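Local coordinates for protein intramolecular trans-sialidase (Macrobdella decora, PDB 3SLI) that cleaves sialic acid from sialosides by intramolecular trans-sialylation, releasing 2,7-anhydro-Neu5Ac, at residues A[49-54]-A[72-77]; A[65-70]-A[146-151]; A[386-391]-A[409-414]. All coordinates share one frame; numbering follows the deposited sequence.

Contact 1: A[49-54]-A[72-77]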
ATOM      1  N   ASN A  49      22.330 -11.097   9.479  1.00 13.73           N
ATOM      2  CA  ASN A  49      23.053 -11.391   8.240  1.00 11.91           C
ATOM      3  C   ASN A  49      22.122 -11.216   7.044  1.00 11.34           C
ATOM      4  O   ASN A  49      20.931 -11.556   7.110  1.00 11.68           O
ATOM      5  CB  ASN A  49      23.632 -12.814   8.252  1.00  8.70           C
ATOM      6  CG  ASN A  49      24.815 -12.962   9.196  1.00 12.16           C
ATOM      7  OD1 ASN A  49      25.403 -11.972   9.643  1.00 12.32           O
ATOM      8  ND2 ASN A  49      25.163 -14.200   9.516  1.00 10.48           N
ATOM      9  N   GLY A  50      22.681 -10.694   5.951  1.00  9.22           N
ATOM     10  CA  GLY A  50      21.922 -10.450   4.736  1.00  9.89           C
ATOM     11  C   GLY A  50      21.148 -11.630   4.174  1.00 12.24           C
ATOM     12  O   GLY A  50      19.933 -11.545   3.999  1.00 11.26           O
ATOM     13  N   ILE A  51      21.849 -12.717   3.860  1.00 12.67           N
ATOM     14  CA  ILE A  51      21.222 -13.924   3.305  1.00 12.12           C
ATOM     15  C   ILE A  51      21.464 -15.046   4.305  1.00 12.40           C
ATOM     16  O   ILE A  51      22.609 -15.263   4.741  1.00  9.97           O
ATOM     17  CB  ILE A  51      21.860 -14.339   1.952  1.00 13.63           C
ATOM     18  CG1 ILE A  51      21.885 -13.157   0.972  1.00 16.49           C
ATOM     19  CG2 ILE A  51      21.102 -15.522   1.349  1.00 10.83           C
ATOM     20  CD1 ILE A  51      20.522 -12.685   0.526  1.00 18.96           C
ATOM     21  N   GLN A  52      20.395 -15.768   4.648  1.00 11.39           N
ATOM     22  CA  GLN A  52      20.466 -16.851   5.622  1.00  9.15           C
ATOM     23  C   GLN A  52      19.789 -18.143   5.134  1.00 12.36           C
ATOM     24  O   GLN A  52      18.556 -18.204   5.018  1.00 11.75           O
ATOM     25  CB  GLN A  52      19.828 -16.400   6.942  1.00  8.17           C
ATOM     26  CG  GLN A  52      20.471 -15.159   7.551  1.00  9.56           C
ATOM     27  CD  GLN A  52      19.789 -14.693   8.820  1.00 14.15           C
ATOM     28  OE1 GLN A  52      19.454 -15.493   9.699  1.00 13.76           O
ATOM     29  NE2 GLN A  52      19.596 -13.384   8.936  1.00 16.37           N
ATOM     30  N   SER A  53      20.603 -19.147   4.797  1.00 11.23           N
ATOM     31  CA  SER A  53      20.095 -20.446   4.353  1.00  9.30           C
ATOM     32  C   SER A  53      19.464 -21.139   5.551  1.00  8.30           C
ATOM     33  O   SER A  53      20.041 -21.165   6.642  1.00  9.58           O
ATOM     34  CB  SER A  53      21.228 -21.352   3.847  1.00  8.54           C
ATOM     35  OG  SER A  53      21.802 -20.887   2.644  1.00  9.32           O
ATOM     36  N   LEU A  54      18.271 -21.681   5.342  1.00  9.35           N
ATOM     37  CA  LEU A  54      17.546 -22.416   6.371  1.00 10.08           C
ATOM     38  C   LEU A  54      17.914 -23.906   6.266  1.00  9.08           C
ATOM     39  O   LEU A  54      18.216 -24.563   7.265  1.00  9.41           O
ATOM     40  CB  LEU A  54      16.048 -22.253   6.126  1.00  9.76           C
ATOM     41  CG  LEU A  54      15.250 -21.211   6.902  1.00 16.73           C
ATOM     42  CD1 LEU A  54      16.136 -20.148   7.505  1.00 15.06           C
ATOM     43  CD2 LEU A  54      14.186 -20.636   6.000  1.00 14.15           C
ATOM     44  N   TYR A  72      16.335 -20.147   1.545  1.00 12.02           N
ATOM     45  CA  TYR A  72      16.893 -19.083   2.385  1.00 11.46           C
ATOM     46  C   TYR A  72      15.902 -17.955   2.658  1.00 10.78           C
ATOM     47  O   TYR A  72      14.866 -17.852   1.998  1.00 11.86           O
ATOM     48  CB  TYR A  72      18.146 -18.479   1.703  1.00 10.52           C
ATOM     49  CG  TYR A  72      17.834 -17.685   0.438  1.00 10.69           C
ATOM     50  CD1 TYR A  72      17.440 -16.343   0.509  1.00  8.39           C
ATOM     51  CD2 TYR A  72      17.831 -18.300  -0.814  1.00  9.45           C
ATOM     52  CE1 TYR A  72      17.036 -15.647  -0.620  1.00  7.54           C
ATOM     53  CE2 TYR A  72      17.431 -17.607  -1.959  1.00 10.74           C
ATOM     54  CZ  TYR A  72      17.029 -16.280  -1.852  1.00  9.74           C
ATOM     55  OH  TYR A  72      16.597 -15.599  -2.965  1.00 10.37           O
ATOM     56  N   ILE A  73      16.256 -17.109   3.625  1.00 11.79           N
ATOM     57  CA  ILE A  73      15.485 -15.922   3.978  1.00 11.56           C
ATOM     58  C   ILE A  73      16.499 -14.766   4.016  1.00 12.92           C
ATOM     59  O   ILE A  73      17.716 -15.003   4.052  1.00 11.38           O
ATOM     60  CB  ILE A  73      14.755 -16.047   5.355  1.00 10.35           C
ATOM     61  CG1 ILE A  73      15.718 -16.500   6.454  1.00 13.93           C
ATOM     62  CG2 ILE A  73      13.547 -16.979   5.228  1.00 12.21           C
ATOM     63  CD1 ILE A  73      15.984 -15.460   7.532  1.00 12.92           C
ATOM     64  N   THR A  74      16.020 -13.526   3.944  1.00 13.84           N
ATOM     65  CA  THR A  74      16.920 -12.376   3.993  1.00 12.67           C
ATOM     66  C   THR A  74      16.542 -11.512   5.187  1.00 15.23           C
ATOM     67  O   THR A  74      15.412 -11.591   5.684  1.00 17.14           O
ATOM     68  CB  THR A  74      16.850 -11.513   2.702  1.00 13.36           C
ATOM     69  OG1 THR A  74      15.635 -10.747   2.689  1.00 12.89           O
ATOM     70  CG2 THR A  74      16.920 -12.396   1.451  1.00 11.75           C
ATOM     71  N   ASN A  75      17.458 -10.656   5.630  1.00 13.06           N
ATOM     72  CA  ASN A  75      17.169  -9.795   6.772  1.00 12.61           C
ATOM     73  C   ASN A  75      16.082  -8.760   6.482  1.00 12.26           C
ATOM     74  O   ASN A  75      15.608  -8.083   7.393  1.00 11.24           O
ATOM     75  CB  ASN A  75      18.443  -9.143   7.341  1.00 11.32           C
ATOM     76  CG  ASN A  75      19.142  -8.182   6.367  1.00 10.88           C
ATOM     77  OD1 ASN A  75      20.224  -7.680   6.676  1.00 15.54           O
ATOM     78  ND2 ASN A  75      18.548  -7.926   5.211  1.00  8.49           N
ATOM     79  N   SER A  76      15.678  -8.660   5.218  1.00  9.55           N
ATOM     80  CA  SER A  76      14.627  -7.736   4.815  1.00 12.44           C
ATOM     81  C   SER A  76      13.306  -8.474   4.563  1.00 13.13           C
ATOM     82  O   SER A  76      12.405  -7.946   3.907  1.00 14.21           O
ATOM     83  CB  SER A  76      15.044  -6.939   3.583  1.00 11.01           C
ATOM     84  OG  SER A  76      15.324  -7.785   2.487  1.00 14.29           O
ATOM     85  N   GLY A  77      13.223  -9.715   5.049  1.00 13.50           N
ATOM     86  CA  GLY A  77      12.008 -10.502   4.910  1.00 10.91           C
ATOM     87  C   GLY A  77      11.771 -11.263   3.620  1.00 12.97           C
ATOM     88  O   GLY A  77      10.682 -11.810   3.422  1.00 11.68           O
TER

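Contact 2: A[65-70]-A[146-151]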
ATOM      1  N   GLN A  65      31.492 -24.577  -5.565  1.00 14.30           N
ATOM      2  CA  GLN A  65      30.672 -23.624  -4.817  1.00 13.72           C
ATOM      3  C   GLN A  65      29.337 -23.255  -5.469  1.00 12.88           C
ATOM      4  O   GLN A  65      28.492 -22.621  -4.829  1.00 15.38           O
ATOM      5  CB  GLN A  65      31.472 -22.349  -4.499  1.00 14.37           C
ATOM      6  CG  GLN A  65      31.926 -21.543  -5.723  1.00 14.61           C
ATOM      7  CD  GLN A  65      33.319 -21.911  -6.237  1.00 19.35           C
ATOM      8  OE1 GLN A  65      33.906 -21.165  -7.013  1.00 25.70           O
ATOM      9  NE2 GLN A  65      33.857 -23.043  -5.798  1.00 14.92           N
ATOM     10  N   ASP A  66      29.162 -23.593  -6.744  1.00 12.07           N
ATOM     11  CA  ASP A  66      27.903 -23.310  -7.442  1.00 13.35           C
ATOM     12  C   ASP A  66      27.062 -24.583  -7.642  1.00 12.70           C
ATOM     13  O   ASP A  66      26.174 -24.634  -8.498  1.00 11.06           O
ATOM     14  CB  ASP A  66      28.156 -22.623  -8.795  1.00 15.58           C
ATOM     15  CG  ASP A  66      28.685 -21.197  -8.646  1.00 17.34           C
ATOM     16  OD1 ASP A  66      28.672 -20.650  -7.520  1.00 16.29           O
ATOM     17  OD2 ASP A  66      29.109 -20.619  -9.669  1.00 13.72           O
ATOM     18  N   ARG A  67      27.348 -25.604  -6.844  1.00 12.08           N
ATOM     19  CA  ARG A  67      26.624 -26.865  -6.915  1.00 12.71           C
ATOM     20  C   ARG A  67      25.911 -27.104  -5.584  1.00 12.59           C
ATOM     21  O   ARG A  67      26.495 -27.655  -4.642  1.00 11.65           O
ATOM     22  CB  ARG A  67      27.587 -28.014  -7.212  1.00 11.42           C
ATOM     23  CG  ARG A  67      28.335 -27.874  -8.525  1.00 11.69           C
ATOM     24  CD  ARG A  67      29.248 -29.069  -8.758  1.00 12.62           C
ATOM     25  NE  ARG A  67      30.165 -28.847  -9.873  1.00 10.48           N
ATOM     26  CZ  ARG A  67      29.848 -28.991 -11.157  1.00 11.92           C
ATOM     27  NH1 ARG A  67      28.627 -29.364 -11.524  1.00 12.44           N
ATOM     28  NH2 ARG A  67      30.762 -28.743 -12.084  1.00 14.06           N
ATOM     29  N   HIS A  68      24.655 -26.671  -5.505  1.00 10.67           N
ATOM     30  CA  HIS A  68      23.881 -26.834  -4.283  1.00 11.88           C
ATOM     31  C   HIS A  68      22.434 -26.403  -4.456  1.00 12.68           C
ATOM     32  O   HIS A  68      22.077 -25.752  -5.438  1.00 13.37           O
ATOM     33  CB  HIS A  68      24.504 -26.003  -3.141  1.00 13.03           C
ATOM     34  CG  HIS A  68      24.638 -24.537  -3.452  1.00 12.54           C
ATOM     35  ND1 HIS A  68      25.857 -23.924  -3.640  1.00 13.79           N
ATOM     36  CD2 HIS A  68      23.704 -23.565  -3.605  1.00 15.26           C
ATOM     37  CE1 HIS A  68      25.674 -22.641  -3.896  1.00 15.97           C
ATOM     38  NE2 HIS A  68      24.375 -22.396  -3.881  1.00 13.69           N
ATOM     39  N   PHE A  69      21.617 -26.770  -3.477  1.00 12.57           N
ATOM     40  CA  PHE A  69      20.220 -26.387  -3.422  1.00 11.68           C
ATOM     41  C   PHE A  69      20.030 -25.832  -2.018  1.00  9.71           C
ATOM     42  O   PHE A  69      20.545 -26.403  -1.056  1.00  9.87           O
ATOM     43  CB  PHE A  69      19.275 -27.582  -3.601  1.00 13.26           C
ATOM     44  CG  PHE A  69      17.882 -27.328  -3.063  1.00 13.85           C
ATOM     45  CD1 PHE A  69      16.973 -26.556  -3.785  1.00 13.37           C
ATOM     46  CD2 PHE A  69      17.509 -27.803  -1.800  1.00 13.86           C
ATOM     47  CE1 PHE A  69      15.717 -26.256  -3.259  1.00 13.53           C
ATOM     48  CE2 PHE A  69      16.257 -27.507  -1.265  1.00 14.13           C
ATOM     49  CZ  PHE A  69      15.360 -26.732  -1.994  1.00 13.62           C
ATOM     50  N   HIS A  70      19.326 -24.713  -1.894  1.00  9.86           N
ATOM     51  CA  HIS A  70      19.070 -24.149  -0.574  1.00  9.65           C
ATOM     52  C   HIS A  70      17.808 -23.296  -0.536  1.00 12.15           C
ATOM     53  O   HIS A  70      17.366 -22.773  -1.571  1.00 10.53           O
ATOM     54  CB  HIS A  70      20.298 -23.380  -0.028  1.00 11.48           C
ATOM     55  CG  HIS A  70      20.415 -21.950  -0.488  1.00 12.25           C
ATOM     56  ND1 HIS A  70      20.539 -21.590  -1.813  1.00 15.17           N
ATOM     57  CD2 HIS A  70      20.508 -20.798   0.223  1.00 10.24           C
ATOM     58  CE1 HIS A  70      20.709 -20.280  -1.898  1.00 10.98           C
ATOM     59  NE2 HIS A  70      20.695 -19.778  -0.678  1.00 11.56           N
ATOM     60  N   ASP A 146      20.086 -34.083  -9.524  1.00 14.79           N
ATOM     61  CA  ASP A 146      20.784 -33.511 -10.670  1.00 14.73           C
ATOM     62  C   ASP A 146      22.028 -32.698 -10.325  1.00 14.51           C
ATOM     63  O   ASP A 146      22.719 -32.212 -11.219  1.00 17.80           O
ATOM     64  CB  ASP A 146      19.822 -32.675 -11.511  1.00 11.89           C
ATOM     65  CG  ASP A 146      18.662 -33.490 -12.046  1.00 14.96           C
ATOM     66  OD1 ASP A 146      18.886 -34.432 -12.835  1.00 16.56           O
ATOM     67  OD2 ASP A 146      17.517 -33.188 -11.686  1.00 11.96           O
ATOM     68  N   ILE A 147      22.290 -32.509  -9.036  1.00 13.70           N
ATOM     69  CA  ILE A 147      23.477 -31.784  -8.612  1.00 13.14           C
ATOM     70  C   ILE A 147      24.640 -32.781  -8.576  1.00 15.41           C
ATOM     71  O   ILE A 147      24.494 -33.895  -8.070  1.00 15.44           O
ATOM     72  CB  ILE A 147      23.283 -31.162  -7.214  1.00 13.49           C
ATOM     73  CG1 ILE A 147      22.106 -30.179  -7.238  1.00 11.39           C
ATOM     74  CG2 ILE A 147      24.567 -30.459  -6.755  1.00 10.79           C
ATOM     75  CD1 ILE A 147      21.786 -29.586  -5.872  1.00 10.53           C
ATOM     76  N   THR A 148      25.787 -32.373  -9.107  1.00 15.98           N
ATOM     77  CA  THR A 148      26.976 -33.224  -9.160  1.00 15.46           C
ATOM     78  C   THR A 148      27.828 -33.224  -7.894  1.00 15.24           C
ATOM     79  O   THR A 148      28.264 -32.175  -7.413  1.00 13.15           O
ATOM     80  CB  THR A 148      27.869 -32.839 -10.358  1.00 12.74           C
ATOM     81  OG1 THR A 148      27.073 -32.830 -11.551  1.00 11.99           O
ATOM     82  CG2 THR A 148      29.018 -33.836 -10.523  1.00 14.16           C
ATOM     83  N   GLY A 149      28.025 -34.412  -7.335  1.00 12.73           N
ATOM     84  CA  GLY A 149      28.849 -34.552  -6.149  1.00 13.58           C
ATOM     85  C   GLY A 149      28.307 -34.088  -4.811  1.00 10.41           C
ATOM     86  O   GLY A 149      29.072 -33.594  -3.976  1.00 12.96           O
ATOM     87  N   VAL A 150      27.012 -34.270  -4.571  1.00 13.52           N
ATOM     88  CA  VAL A 150      26.435 -33.867  -3.293  1.00 13.65           C
ATOM     89  C   VAL A 150      27.136 -34.642  -2.176  1.00 16.91           C
ATOM     90  O   VAL A 150      27.331 -35.857  -2.279  1.00 16.96           O
ATOM     91  CB  VAL A 150      24.910 -34.121  -3.263  1.00 14.83           C
ATOM     92  CG1 VAL A 150      24.356 -33.880  -1.865  1.00 13.23           C
ATOM     93  CG2 VAL A 150      24.221 -33.203  -4.247  1.00 12.57           C
ATOM     94  N   ASP A 151      27.544 -33.938  -1.125  1.00 15.49           N
ATOM     95  CA  ASP A 151      28.243 -34.576  -0.015  1.00 14.33           C
ATOM     96  C   ASP A 151      27.802 -34.078   1.359  1.00 14.25           C
ATOM     97  O   ASP A 151      28.461 -34.354   2.362  1.00 14.27           O
ATOM     98  CB  ASP A 151      29.765 -34.385  -0.170  1.00 16.58           C
ATOM     99  CG  ASP A 151      30.213 -32.926   0.015  1.00 18.65           C
ATOM    100  OD1 ASP A 151      29.358 -32.017   0.099  1.00 17.38           O
ATOM    101  OD2 ASP A 151      31.438 -32.691   0.084  1.00 15.04           O
TER

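Contact 3: A[386-391]-A[409-414]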
ATOM      1  N   LEU A 386     -26.407   6.456 -22.522  1.00 42.48           N
ATOM      2  CA  LEU A 386     -25.401   6.086 -23.516  1.00 37.64           C
ATOM      3  C   LEU A 386     -24.501   4.993 -22.942  1.00 34.56           C
ATOM      4  O   LEU A 386     -24.256   4.952 -21.734  1.00 31.58           O
ATOM      5  CB  LEU A 386     -24.553   7.304 -23.902  1.00 38.19           C
ATOM      6  CG  LEU A 386     -24.919   8.079 -25.171  1.00 39.03           C
ATOM      7  CD1 LEU A 386     -26.398   8.397 -25.179  1.00 39.71           C
ATOM      8  CD2 LEU A 386     -24.082   9.351 -25.271  1.00 33.63           C
ATOM      9  N   THR A 387     -24.011   4.109 -23.806  1.00 31.31           N
ATOM     10  CA  THR A 387     -23.144   3.024 -23.366  1.00 28.57           C
ATOM     11  C   THR A 387     -21.958   2.855 -24.303  1.00 28.60           C
ATOM     12  O   THR A 387     -21.925   3.407 -25.404  1.00 27.17           O
ATOM     13  CB  THR A 387     -23.888   1.657 -23.317  1.00 28.78           C
ATOM     14  OG1 THR A 387     -24.374   1.322 -24.625  1.00 30.53           O
ATOM     15  CG2 THR A 387     -25.049   1.688 -22.335  1.00 26.02           C
ATOM     16  N   CYS A 388     -20.986   2.082 -23.843  1.00 26.87           N
ATOM     17  CA  CYS A 388     -19.798   1.761 -24.609  1.00 24.79           C
ATOM     18  C   CYS A 388     -19.310   0.428 -24.066  1.00 23.34           C
ATOM     19  O   CYS A 388     -19.739  -0.004 -22.993  1.00 21.55           O
ATOM     20  CB  CYS A 388     -18.726   2.854 -24.476  1.00 26.74           C
ATOM     21  SG  CYS A 388     -18.368   3.426 -22.796  1.00 27.52           S
ATOM     22  N   LYS A 389     -18.464  -0.247 -24.830  1.00 25.59           N
ATOM     23  CA  LYS A 389     -17.940  -1.545 -24.432  1.00 24.21           C
ATOM     24  C   LYS A 389     -16.854  -1.431 -23.366  1.00 25.11           C
ATOM     25  O   LYS A 389     -16.004  -0.533 -23.420  1.00 25.47           O
ATOM     26  CB  LYS A 389     -17.383  -2.286 -25.653  1.00 23.79           C
ATOM     27  CG  LYS A 389     -18.416  -2.588 -26.727  1.00 24.47           C
ATOM     28  CD  LYS A 389     -19.503  -3.507 -26.199  1.00 24.80           C
ATOM     29  CE  LYS A 389     -20.522  -3.850 -27.277  1.00 24.80           C
ATOM     30  NZ  LYS A 389     -21.661  -4.638 -26.724  1.00 20.71           N
ATOM     31  N   GLN A 390     -16.904  -2.339 -22.398  1.00 23.64           N
ATOM     32  CA  GLN A 390     -15.934  -2.393 -21.318  1.00 21.62           C
ATOM     33  C   GLN A 390     -14.679  -3.081 -21.844  1.00 23.50           C
ATOM     34  O   GLN A 390     -14.758  -3.999 -22.670  1.00 23.68           O
ATOM     35  CB  GLN A 390     -16.512  -3.189 -20.149  1.00 22.39           C
ATOM     36  CG  GLN A 390     -15.558  -3.411 -18.987  1.00 17.81           C
ATOM     37  CD  GLN A 390     -16.232  -4.110 -17.833  1.00 17.25           C
ATOM     38  OE1 GLN A 390     -16.471  -5.313 -17.883  1.00 19.22           O
ATOM     39  NE2 GLN A 390     -16.564  -3.357 -16.791  1.00 13.33           N
ATOM     40  N   TYR A 391     -13.524  -2.624 -21.379  1.00 23.17           N
ATOM     41  CA  TYR A 391     -12.250  -3.191 -21.794  1.00 23.08           C
ATOM     42  C   TYR A 391     -11.753  -4.261 -20.841  1.00 23.31           C
ATOM     43  O   TYR A 391     -12.074  -4.257 -19.643  1.00 22.35           O
ATOM     44  CB  TYR A 391     -11.177  -2.101 -21.878  1.00 25.45           C
ATOM     45  CG  TYR A 391     -11.146  -1.335 -23.178  1.00 26.82           C
ATOM     46  CD1 TYR A 391     -12.118  -0.385 -23.474  1.00 28.61           C
ATOM     47  CD2 TYR A 391     -10.136  -1.556 -24.110  1.00 29.47           C
ATOM     48  CE1 TYR A 391     -12.087   0.326 -24.662  1.00 30.94           C
ATOM     49  CE2 TYR A 391     -10.093  -0.851 -25.304  1.00 30.54           C
ATOM     50  CZ  TYR A 391     -11.072   0.089 -25.572  1.00 31.65           C
ATOM     51  OH  TYR A 391     -11.038   0.795 -26.749  1.00 36.02           O
ATOM     52  N   VAL A 409     -21.242  -0.911 -20.665  1.00 27.27           N
ATOM     53  CA  VAL A 409     -21.212  -0.135 -19.430  1.00 24.90           C
ATOM     54  C   VAL A 409     -21.649   1.273 -19.798  1.00 25.30           C
ATOM     55  O   VAL A 409     -21.522   1.694 -20.956  1.00 26.20           O
ATOM     56  CB  VAL A 409     -19.797  -0.083 -18.776  1.00 22.35           C
ATOM     57  CG1 VAL A 409     -19.381  -1.469 -18.306  1.00 21.67           C
ATOM     58  CG2 VAL A 409     -18.774   0.496 -19.745  1.00 16.06           C
ATOM     59  N   ASN A 410     -22.201   1.990 -18.830  1.00 25.55           N
ATOM     60  CA  ASN A 410     -22.646   3.349 -19.079  1.00 25.41           C
ATOM     61  C   ASN A 410     -21.468   4.241 -19.455  1.00 25.56           C
ATOM     62  O   ASN A 410     -20.407   4.190 -18.827  1.00 25.14           O
ATOM     63  CB  ASN A 410     -23.375   3.911 -17.862  1.00 24.19           C
ATOM     64  CG  ASN A 410     -24.728   3.261 -17.638  1.00 24.85           C
ATOM     65  OD1 ASN A 410     -25.168   3.104 -16.500  1.00 27.24           O
ATOM     66  ND2 ASN A 410     -25.411   2.915 -18.719  1.00 21.67           N
ATOM     67  N   MET A 411     -21.656   5.021 -20.514  1.00 25.94           N
ATOM     68  CA  MET A 411     -20.638   5.943 -21.005  1.00 26.57           C
ATOM     69  C   MET A 411     -20.479   7.082 -20.003  1.00 25.82           C
ATOM     70  O   MET A 411     -21.430   7.808 -19.732  1.00 27.66           O
ATOM     71  CB  MET A 411     -21.065   6.504 -22.355  1.00 24.51           C
ATOM     72  CG  MET A 411     -20.044   7.403 -22.999  1.00 24.93           C
ATOM     73  SD  MET A 411     -20.624   7.983 -24.583  1.00 27.81           S
ATOM     74  CE  MET A 411     -20.274   6.552 -25.636  1.00 25.16           C
ATOM     75  N   ASN A 412     -19.277   7.233 -19.463  1.00 25.74           N
ATOM     76  CA  ASN A 412     -18.981   8.264 -18.474  1.00 22.49           C
ATOM     77  C   ASN A 412     -18.023   9.294 -19.085  1.00 22.59           C
ATOM     78  O   ASN A 412     -17.171   8.937 -19.910  1.00 21.82           O
ATOM     79  CB  ASN A 412     -18.361   7.595 -17.246  1.00 20.64           C
ATOM     80  CG  ASN A 412     -18.125   8.552 -16.111  1.00 20.42           C
ATOM     81  OD1 ASN A 412     -17.183   9.342 -16.142  1.00 19.64           O
ATOM     82  ND2 ASN A 412     -18.964   8.478 -15.090  1.00 17.77           N
ATOM     83  N   ILE A 413     -18.142  10.557 -18.668  1.00 22.63           N
ATOM     84  CA  ILE A 413     -17.288  11.634 -19.198  1.00 23.17           C
ATOM     85  C   ILE A 413     -15.779  11.460 -18.983  1.00 21.74           C
ATOM     86  O   ILE A 413     -14.978  12.151 -19.621  1.00 21.88           O
ATOM     87  CB  ILE A 413     -17.702  13.040 -18.673  1.00 24.90           C
ATOM     88  CG1 ILE A 413     -17.571  13.108 -17.149  1.00 23.60           C
ATOM     89  CG2 ILE A 413     -19.116  13.381 -19.126  1.00 24.79           C
ATOM     90  CD1 ILE A 413     -17.678  14.513 -16.582  1.00 21.71           C
ATOM     91  N   PHE A 414     -15.389  10.555 -18.086  1.00 19.31           N
ATOM     92  CA  PHE A 414     -13.973  10.313 -17.819  1.00 18.62           C
ATOM     93  C   PHE A 414     -13.414   9.100 -18.564  1.00 19.28           C
ATOM     94  O   PHE A 414     -12.244   8.748 -18.393  1.00 22.53           O
ATOM     95  CB  PHE A 414     -13.739  10.169 -16.315  1.00 16.43           C
ATOM     96  CG  PHE A 414     -14.135  11.384 -15.526  1.00 17.75           C
ATOM     97  CD1 PHE A 414     -13.375  12.549 -15.587  1.00 16.07           C
ATOM     98  CD2 PHE A 414     -15.277  11.375 -14.729  1.00 17.91           C
ATOM     99  CE1 PHE A 414     -13.743  13.686 -14.866  1.00 15.42           C
ATOM    100  CE2 PHE A 414     -15.654  12.513 -14.001  1.00 19.49           C
ATOM    101  CZ  PHE A 414     -14.882  13.669 -14.074  1.00 16.32           C
TER

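Contact 1: A[49-54]-A[72-77]
Ile51 to Ser53 run antiparallel to Tyr72 to Thr74, with axes 4.6 Å apart at closest and directions 156° apart. Gln52 and Ile73 form the hydrogen-bonded pair: Gln52 N donates to Ile73 O at 2.8 Å, Ile73 N to Gln52 O at 2.9 Å. Past the strand end, Asn75 N reaches Gly50 O at 3.1 Å with a more bent N-H...O angle, 150°. On one face Ile51 spreads over two partners. Its CG2 meets the Tyr72 ring obliquely, 3.8 Å from Tyr72 CD1, while its CD1 lies beside Thr74 CG2. On the opposite face Ile73 packs between Leu54 and the aliphatic part of Gln52. Ile73 CG1 sits between the backbone N and the carbonyl carbon (chi1 51°), which brings it near Leu54 CD1; Ile73 CG2 meets Leu54 CD2 at 3.8 Å, and Ile73 CD1 lies against Gln52 CB. Tyr43 and Leu41 of strand 37-45 cover this side. Gln52 NE2 donates to Asn49 O at 2.9 Å and also bonds Ser47 O, while OE1 bonds Ser45 OG. These paired strands, one face packed on strand 37-45 of a second sheet, fit a hairpin in the concanavalin-like beta sandwich of the sialidase N-terminal domain.

Contact 2: A[65-70]-A[146-151]
Ile147 covers one face of two successive peptide groups of strand 67-74, while the Arg67 guanidinium meets Thr148 obliquely. The contact belongs to the concanavalin-like beta sandwich of the sialidase N-terminal domain, where the irregular loop ahead of strand 152-155 folds over a face of the sheet near the start of strand 67-74. Over the His68-Phe69 peptide, Ile147 CD1 sits almost straight above the carbonyl carbon, 3.5 Å from His68 C. Over the Arg67-His68 peptide, Ile147 CG2 takes the equivalent place, 3.8 Å from Arg67 C and on the same side of the strand. The Phe69 ring leads away from the contact toward the Phe143 ring, the two planes lying about 60° apart; its root alone takes part, with Phe69 CB 3.9 Å from Ile147 CD1.

The torsions of Ile147 explain this double cover: CG2 anti to the backbone N, and CG1 beside that N with an extended chi2 of 176°, place the two methyl groups over adjacent peptides. Leu83 also touches Ile147 and Phe69, carrying the apolar patch on to the neighbouring strand 79-85.

The two segments share no hydrogen bond and meet by packing. The edge bonds of the strand are made elsewhere, Arg67 with Asn59 and His68 with Arg84 through their backbones. Thr148 OG1 bonds Asn85 OD1, and Thr148 O accepts from Asn59 ND2. Arg67, extended from CG to NE, runs alongside Thr148 and points the same way. Its CD comes within 3.5 Å of Thr148 O, and farther out Arg67 NH1 lies 3.7 Å from Thr148 CB.

Contact 3: A[386-391]-A[409-414]
An antiparallel strand pair, 384-396 with 407-410, is joined here in a ten-stranded antiparallel sheet, set apart from the four-stranded sheets that probably form blades of the sialidase propeller. Leu386, Thr387, Cys388 and Gln390 meet Val409, Asn410 and Met411 across it. Cys388 and Val409 are the hydrogen-bonded pair. Val409 N donates to Cys388 O at 2.9 Å, almost straight at 175°, and Cys388 N to Val409 O at 3.0 Å. The bonded pairing continues one residue past strand 407-410, where Met411 N reaches Leu386 O at 2.9 Å, but from above the carbonyl plane (43° out of it).

Met411 reaches back over the first strand. With CG anti to the backbone N (chi1 -176°) the chain extends as far as SD, which lies 3.8 Å from Leu386 CD2, then bends at chi3 to set CE beside Thr387 O. Cys388 SG faces the Met411 backbone, 3.8 Å from Met411 CA. At the other end Gln390 crosses Val409 at about a right angle, its amide held by the carbonyl of Asp267. There Val409 CG1 rests 3.7 Å from Gln390 NE2.

In the fold
From the N terminus, contact 1 opens at residue 49 and closes at 77, tying strands 51-58 and 67-74 into a hairpin. Contact 2 opens inside that span, at 65-70, and closes only at 146-151, so the two cross along the chain. They share strand 67-74 at different points, their centres 20 Å apart, and touch through Ser53 and His70; contact 2 lays the loop before strand 152-155 against that six-stranded sheet. Contact 3 follows in series and closes a short loop, 386 to 414, within the ten-stranded sheet, joining strand 384-396 to strand 407-410. It lies across the chain's centre from contact 1, with centres about 49 Å apart, and touches neither earlier contact.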